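Local coordinates for protein LRA-12 (Uncultured bacterium, PDB 5AEB) that hydrolyses beta-lactam antibiotics, carbapenems among them, as a di-zinc metallo-beta-lactamase of class B3, at residues 139-142 / 143-146; 225-228 / 229-232; 250-253 / 254-258. All blocks are in the same frame, centred on the assembly; numbering follows the deposited sequence.

Contact 1 of 3, residues 139-142 / 143-146; sequences LLHD and KDTI. With CO (cobalt (II) ion), chain G.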
loop_
_atom_site.group_PDB
_atom_site.type_symbol
_atom_site.label_atom_id
_atom_site.label_comp_id
_atom_site.label_asym_id
_atom_site.label_seq_id
_atom_site.Cartn_x
_atom_site.Cartn_y
_atom_site.Cartn_z
ATOM N N LEU A 139 12.679 9.222 5.977
ATOM C CA LEU A 139 13.133 8.046 5.251
ATOM C C LEU A 139 13.172 6.919 6.252
ATOM O O LEU A 139 13.887 6.989 7.243
ATOM C CB LEU A 139 14.510 8.281 4.624
ATOM C CG LEU A 139 14.650 9.543 3.755
ATOM C CD1 LEU A 139 16.066 9.679 3.210
ATOM C CD2 LEU A 139 13.638 9.485 2.612
ATOM N N LEU A 140 12.365 5.899 5.991
ATOM C CA LEU A 140 12.253 4.711 6.807
ATOM C C LEU A 140 13.138 3.588 6.297
ATOM O O LEU A 140 13.257 3.401 5.067
ATOM C CB LEU A 140 10.820 4.202 6.721
ATOM C CG LEU A 140 9.719 5.167 7.192
ATOM C CD1 LEU A 140 8.334 4.649 6.838
ATOM C CD2 LEU A 140 9.892 5.376 8.690
ATOM N N HIS A 141 13.700 2.825 7.245
ATOM C CA HIS A 141 14.484 1.625 6.959
ATOM C C HIS A 141 13.742 0.449 7.502
ATOM O O HIS A 141 12.856 0.607 8.361
ATOM C CB HIS A 141 15.877 1.712 7.629
ATOM C CG HIS A 141 16.531 3.079 7.500
ATOM N ND1 HIS A 141 16.433 4.030 8.470
ATOM C CD2 HIS A 141 17.272 3.650 6.465
ATOM C CE1 HIS A 141 17.079 5.149 8.070
ATOM N NE2 HIS A 141 17.597 4.915 6.842
ATOM N N ASP A 142 14.116 -0.731 7.013
ATOM C CA ASP A 142 13.613 -2.009 7.509
ATOM C C ASP A 142 13.447 -2.041 9.020
ATOM O O ASP A 142 14.404 -1.824 9.751
ATOM C CB ASP A 142 14.536 -3.181 7.103
ATOM C CG ASP A 142 13.855 -4.548 7.280
ATOM O OD1 ASP A 142 12.640 -4.686 7.078
ATOM O OD2 ASP A 142 14.533 -5.514 7.621
ATOM N N LYS A 143 12.216 -2.315 9.461
ATOM C CA LYS A 143 11.883 -2.468 10.875
ATOM C C LYS A 143 11.771 -1.166 11.707
ATOM O O LYS A 143 11.533 -1.247 12.912
ATOM C CB LYS A 143 12.776 -3.547 11.545
ATOM C CG LYS A 143 12.421 -4.956 11.051
ATOM C CD LYS A 143 13.553 -5.959 11.225
ATOM C CE LYS A 143 13.200 -7.296 10.556
ATOM N NZ LYS A 143 14.343 -7.752 9.686
ATOM N N ASP A 144 11.887 0.005 11.069
ATOM C CA ASP A 144 11.574 1.274 11.733
ATOM C C ASP A 144 10.096 1.264 12.157
ATOM O O ASP A 144 9.229 0.604 11.524
ATOM C CB ASP A 144 11.871 2.502 10.840
ATOM C CG ASP A 144 13.370 2.867 10.788
ATOM O OD1 ASP A 144 14.184 2.242 11.496
ATOM O OD2 ASP A 144 13.741 3.758 10.014
ATOM N N THR A 145 9.809 1.973 13.240
ATOM C CA THR A 145 8.451 2.002 13.763
ATOM C C THR A 145 7.869 3.402 13.590
ATOM O O THR A 145 8.591 4.409 13.582
ATOM C CB THR A 145 8.385 1.557 15.229
ATOM O OG1 THR A 145 8.915 2.593 16.056
ATOM C CG2 THR A 145 9.187 0.274 15.458
ATOM N N ILE A 146 6.563 3.457 13.398
ATOM C CA ILE A 146 5.867 4.710 13.254
ATOM C C ILE A 146 4.796 4.675 14.328
ATOM O O ILE A 146 3.908 3.811 14.305
ATOM C CB ILE A 146 5.249 4.856 11.855
ATOM C CG1 ILE A 146 6.311 4.739 10.770
ATOM C CG2 ILE A 146 4.500 6.178 11.741
ATOM C CD1 ILE A 146 5.875 3.892 9.600
HETATM CO CO CO G . 18.619 5.953 5.445
HETATM O O HOH W 1 16.523 3.305 11.121
HETATM O O HOH W 2 15.064 -0.233 12.318
#
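His-141 and Asp-144, the outer residues of a type II beta turn, are joined by backbone and side chain alike. The turn closes through Asp-144 N, which donates to His-141 O at 2.9 Å. The carboxylate of Asp-144 then folds back over the turn, CG lying beside its own backbone N (chi1 -78°), and its OD2 receives two N-H groups of the histidine. His-141 N reaches Asp-144 OD2 at 2.9 Å from well above the carboxylate plane, while His-141 ND1 comes in on the syn side of the same oxygen at 3.1 Å, with a more bent N-H...O angle of 135°; both arrive from the same face.

Followed outward, the histidine keeps this partner for much of its length. His-141 CB and CG each pass 3.8 Å from Asp-144 OD2, ND1 bonds to it, and His-141 NE2 at the far end of the ring binds the cobalt ion at 2.0 Å, where Glu-108 is a second ligand. Ring and carboxylate stand nearly perpendicular, 88° apart, and a water that accepts from ND1 and donates to Asp-144 OD1 spans them a second time. ND1 has one N-H to give, shared between OD2 and the water; this should limit rotation of the ring, while NE2 carries the metal.

Lys-143 NZ forms a salt bridge with Asp-142 OD2, whereas OD1 of that aspartate accepts from His-157 N. On the buried side Leu-140 CD1 meets Ile-146 CD1 at 3.8 Å, and both side chains rest on Met-105. The arrangement is a beta turn linking edge strands 138-140 and 145-148 of the two sheets in the metallo-beta-lactamase fold, with a carboxylate-supported histidine at a surface cobalt site.

Contact 2 of 3, residues 225-228 / 229-232; sequences ASHA and SQFS. With ZN (zinc ion), chain C.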
loop_
_atom_site.group_PDB
_atom_site.type_symbol
_atom_site.label_atom_id
_atom_site.label_comp_id
_atom_site.label_asym_id
_atom_site.label_seq_id
_atom_site.Cartn_x
_atom_site.Cartn_y
_atom_site.Cartn_z
ATOM N N ALA A 225 -3.939 -5.920 1.184
ATOM C CA ALA A 225 -2.919 -5.697 0.159
ATOM C C ALA A 225 -3.113 -4.364 -0.558
ATOM O O ALA A 225 -4.045 -3.623 -0.246
ATOM C CB ALA A 225 -2.867 -6.881 -0.815
ATOM N N SER A 226 -2.216 -4.044 -1.484
ATOM C CA SER A 226 -2.273 -2.790 -2.210
ATOM C C SER A 226 -3.433 -2.730 -3.230
ATOM O O SER A 226 -3.924 -1.657 -3.542
ATOM C CB SER A 226 -0.937 -2.534 -2.895
ATOM O OG SER A 226 0.044 -2.155 -1.902
ATOM N N HIS A 227 -3.857 -3.883 -3.730
ATOM C CA HIS A 227 -5.033 -3.968 -4.618
ATOM C C HIS A 227 -6.086 -4.825 -3.967
ATOM O O HIS A 227 -5.759 -5.880 -3.420
ATOM C CB HIS A 227 -4.648 -4.549 -5.990
ATOM C CG HIS A 227 -3.844 -3.599 -6.851
ATOM N ND1 HIS A 227 -4.394 -2.878 -7.857
ATOM C CD2 HIS A 227 -2.490 -3.284 -6.839
ATOM C CE1 HIS A 227 -3.433 -2.083 -8.408
ATOM N NE2 HIS A 227 -2.271 -2.353 -7.803
ATOM N N ALA A 228 -7.361 -4.420 -4.055
ATOM C CA ALA A 228 -8.433 -5.185 -3.431
ATOM C C ALA A 228 -8.424 -6.625 -3.950
ATOM O O ALA A 228 -8.567 -7.572 -3.174
ATOM C CB ALA A 228 -9.784 -4.531 -3.643
ATOM N N SER A 229 -8.202 -6.787 -5.250
ATOM C CA SER A 229 -8.267 -8.096 -5.847
ATOM C C SER A 229 -7.208 -9.017 -5.243
ATOM O O SER A 229 -7.453 -10.208 -5.137
ATOM C CB SER A 229 -8.150 -8.030 -7.376
ATOM O OG SER A 229 -6.908 -7.450 -7.753
ATOM N N GLN A 230 -6.053 -8.466 -4.821
ATOM C CA GLN A 230 -4.972 -9.333 -4.329
ATOM C C GLN A 230 -5.261 -10.044 -3.015
ATOM O O GLN A 230 -4.668 -11.060 -2.749
ATOM C CB GLN A 230 -3.632 -8.611 -4.252
ATOM C CG GLN A 230 -3.178 -8.048 -5.579
ATOM C CD GLN A 230 -2.033 -7.049 -5.426
ATOM O OE1 GLN A 230 -1.971 -6.237 -4.453
ATOM N NE2 GLN A 230 -1.125 -7.091 -6.366
ATOM N N PHE A 231 -6.169 -9.519 -2.204
ATOM C CA PHE A 231 -6.679 -10.277 -1.057
ATOM C C PHE A 231 -8.145 -10.642 -1.175
ATOM O O PHE A 231 -8.789 -10.882 -0.158
ATOM C CB PHE A 231 -6.414 -9.576 0.296
ATOM C CG PHE A 231 -7.046 -8.208 0.460
ATOM C CD1 PHE A 231 -6.602 -7.113 -0.267
ATOM C CD2 PHE A 231 -8.002 -7.995 1.437
ATOM C CE1 PHE A 231 -7.141 -5.847 -0.054
ATOM C CE2 PHE A 231 -8.568 -6.745 1.646
ATOM C CZ PHE A 231 -8.129 -5.661 0.905
ATOM N N SER A 232 -8.657 -10.669 -2.396
ATOM C CA SER A 232 -10.077 -11.009 -2.661
ATOM C C SER A 232 -11.032 -10.205 -1.781
ATOM O O SER A 232 -11.945 -10.777 -1.189
ATOM C CB SER A 232 -10.337 -12.482 -2.374
ATOM O OG SER A 232 -9.644 -13.291 -3.279
HETATM ZN ZN ZN C . -0.484 -1.397 -7.918
HETATM O O HOH W 3 0.243 -5.614 -3.092
HETATM O O HOH W 4 0.453 -3.024 -7.735
HETATM O O HOH W 5 1.239 -1.133 -8.740
#
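This is a local, buried turn contact in the loop between strand 222-225 and helix 233-236, where Gln-230 folds back over the backbone of zinc ligand His-227. Gln-230 N donates to His-227 O at 3.0 Å, and one residue on, Phe-231 N reaches Ala-228 O in the same way, winding the chain into a short 3-10 turn. The glutamine side chain returns the first bond: Gln-230 OE1 accepts from His-227 N at 3.1 Å, the donor standing 45° out of the amide plane. Gln-230 OE1 also takes a hydrogen from a water and lies 3.5 Å from His-227 CB, at the edge of the imidazole, whose plane is turned 76° from the amide.

The loop supplies a ligand of the second zinc site in the metallo-beta-lactamase active centre: His-227 NE2 binds the ion at 2.0 Å alongside Asp-88, His-89 and two waters. Asp-37 OD2 accepts from the other ring nitrogen, ND1, and as a second-shell residue probably orients the imidazole.

With CG between its backbone N and carbonyl carbon (chi1 61°), Phe-231 brings its ring back against Ala-225 and the His-227 carbonyl. Phe-231 CD1 packs 3.8 Å from Ala-225 CB, and His-227 O lies at the ring edge, 3.5 Å from Phe-231 CD1.

Contact 3 of 3, residues 250-253 / 254-258; sequences DRKG and YDESL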
loop_
_atom_site.group_PDB
_atom_site.type_symbol
_atom_site.label_atom_id
_atom_site.label_comp_id
_atom_site.label_asym_id
_atom_site.label_seq_id
_atom_site.Cartn_x
_atom_site.Cartn_y
_atom_site.Cartn_z
ATOM N N ASP A 250 -7.366 -15.090 6.798
ATOM C CA ASP A 250 -7.257 -15.863 5.544
ATOM C C ASP A 250 -5.807 -16.226 5.266
ATOM O O ASP A 250 -5.223 -15.811 4.260
ATOM C CB ASP A 250 -7.885 -15.050 4.375
ATOM C CG ASP A 250 -7.860 -15.790 3.031
ATOM O OD1 ASP A 250 -7.881 -17.044 3.013
ATOM O OD2 ASP A 250 -7.798 -15.114 1.969
ATOM N N ARG A 251 -5.215 -17.000 6.169
ATOM C CA ARG A 251 -3.868 -17.430 5.975
ATOM C C ARG A 251 -3.688 -18.236 4.685
ATOM O O ARG A 251 -2.707 -18.014 3.960
ATOM C CB ARG A 251 -3.359 -18.176 7.210
ATOM C CG ARG A 251 -1.889 -18.557 7.139
ATOM C CD ARG A 251 -0.982 -17.351 7.049
ATOM N NE ARG A 251 0.318 -17.758 6.504
ATOM C CZ ARG A 251 1.486 -17.236 6.863
ATOM N NH1 ARG A 251 1.549 -16.255 7.768
ATOM N NH2 ARG A 251 2.598 -17.680 6.284
ATOM N N LYS A 252 -4.640 -19.123 4.376
ATOM C CA LYS A 252 -4.587 -19.922 3.135
ATOM C C LYS A 252 -4.501 -19.003 1.914
ATOM O O LYS A 252 -3.695 -19.255 1.018
ATOM C CB LYS A 252 -5.788 -20.881 2.975
ATOM C CG LYS A 252 -5.565 -21.913 1.870
ATOM C CD LYS A 252 -6.676 -22.939 1.699
ATOM C CE LYS A 252 -8.017 -22.262 1.500
ATOM N NZ LYS A 252 -8.047 -21.438 0.279
ATOM N N GLY A 253 -5.318 -17.934 1.900
ATOM C CA GLY A 253 -5.318 -16.998 0.770
ATOM C C GLY A 253 -3.948 -16.368 0.564
ATOM O O GLY A 253 -3.450 -16.274 -0.552
ATOM N N TYR A 254 -3.344 -15.944 1.668
ATOM C CA TYR A 254 -2.021 -15.356 1.689
ATOM C C TYR A 254 -0.926 -16.319 1.164
ATOM O O TYR A 254 -0.139 -15.960 0.272
ATOM C CB TYR A 254 -1.721 -14.890 3.106
ATOM C CG TYR A 254 -0.381 -14.227 3.331
ATOM C CD1 TYR A 254 -0.201 -12.871 3.036
ATOM C CD2 TYR A 254 0.687 -14.940 3.884
ATOM C CE1 TYR A 254 1.006 -12.243 3.271
ATOM C CE2 TYR A 254 1.910 -14.323 4.139
ATOM C CZ TYR A 254 2.063 -12.968 3.811
ATOM O OH TYR A 254 3.252 -12.301 4.056
ATOM N N ASP A 255 -0.896 -17.521 1.739
ATOM C CA ASP A 255 -0.022 -18.587 1.284
ATOM C C ASP A 255 -0.243 -18.959 -0.190
ATOM O O ASP A 255 0.733 -19.150 -0.899
ATOM C CB ASP A 255 -0.124 -19.824 2.199
ATOM C CG ASP A 255 0.508 -19.608 3.595
ATOM O OD1 ASP A 255 1.514 -18.859 3.744
ATOM O OD2 ASP A 255 0.009 -20.237 4.561
ATOM N N GLU A 256 -1.496 -19.067 -0.649
ATOM C CA GLU A 256 -1.768 -19.402 -2.062
ATOM C C GLU A 256 -1.174 -18.308 -2.959
ATOM O O GLU A 256 -0.557 -18.590 -3.991
ATOM C CB GLU A 256 -3.274 -19.526 -2.368
ATOM C CG GLU A 256 -3.888 -20.895 -2.140
ATOM C CD GLU A 256 -5.426 -20.887 -2.126
ATOM O OE1 GLU A 256 -6.049 -19.855 -2.473
ATOM O OE2 GLU A 256 -6.026 -21.910 -1.738
ATOM N N SER A 257 -1.354 -17.061 -2.538
ATOM C CA SER A 257 -0.890 -15.936 -3.293
ATOM C C SER A 257 0.657 -15.923 -3.360
ATOM O O SER A 257 1.237 -15.698 -4.434
ATOM C CB SER A 257 -1.462 -14.658 -2.688
ATOM O OG SER A 257 -0.937 -13.539 -3.324
ATOM N N LEU A 258 1.328 -16.199 -2.244
ATOM C CA LEU A 258 2.785 -16.185 -2.267
ATOM C C LEU A 258 3.376 -17.361 -3.074
ATOM O O LEU A 258 4.449 -17.234 -3.677
ATOM C CB LEU A 258 3.377 -16.145 -0.859
ATOM C CG LEU A 258 3.214 -14.851 -0.055
ATOM C CD1 LEU A 258 3.797 -15.053 1.330
ATOM C CD2 LEU A 258 3.840 -13.635 -0.737
#
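Arg-251 sends CG away from its backbone N (chi1 -175°) and then bends at chi2, while Asp-255 turns CG back beside its own N (chi1 -71°); together these torsions bring the NE/NH2 edge of the guanidinium against the carboxylate one helical turn on. The pair is an i to i+4 salt bridge in the first turns of helix 251-267. Arg-251 grips side-on: NE donates to Asp-255 OD2 at 3.2 Å, almost straight and within the guanidinium plane, and NH2 donates to the syn lone pair of Asp-255 OD1 at 3.0 Å. The two planes are inclined by 62°, and NE meets OD2 from above the carboxylate plane.

One face of the guanidinium meets Tyr-254, whose CD2 lies over its centre, 3.8 Å from Arg-251 CZ. Bonds from NH1 to Leu-218 O and from NH2 to Lys-216 O fix the group further, tying the helix start to the end of helix 204-216 and the chain just beyond it. Tyr-254 is buried, its OH bonded to Met-215 O and its ring edge-to-face with Phe-220 and Trp-223.

Asp-250 is the N-cap: its OD1 accepts from Gly-253 N at 2.9 Å, and OD2 forms a salt bridge with Lys-236. Its carbonyl opens the i to i+4 series by taking Tyr-254 N, and Arg-251 O, Lys-252 O and Gly-253 O continue it with Asp-255, Glu-256 and Ser-257.

Another i to i+4 salt bridge lies on the exposed face. Lys-252 curls at chi3 and chi4, and its NZ meets Glu-256 OE2 at 2.9 Å from above the carboxylate plane.

Overall arrangement
The three contacts follow one another along the chain without touching. Contact 2 belongs to the di-zinc active centre, supplying His-227 to one ion, with the other zinc about 5 Å from that side chain. Contact 3 lies outside it on the same side of the chain's centre: their centres are 12 Å apart and their nearest atoms about 5 Å, and Trp-223 and Lys-236 touch residues of both. The side chain of Ser-257 in contact 3 is still about 10 Å from that of His-227. Contact 1 lies across the chain's centre from contact 2, 23 Å between centres, and its cobalt site is separate from the zinc centre.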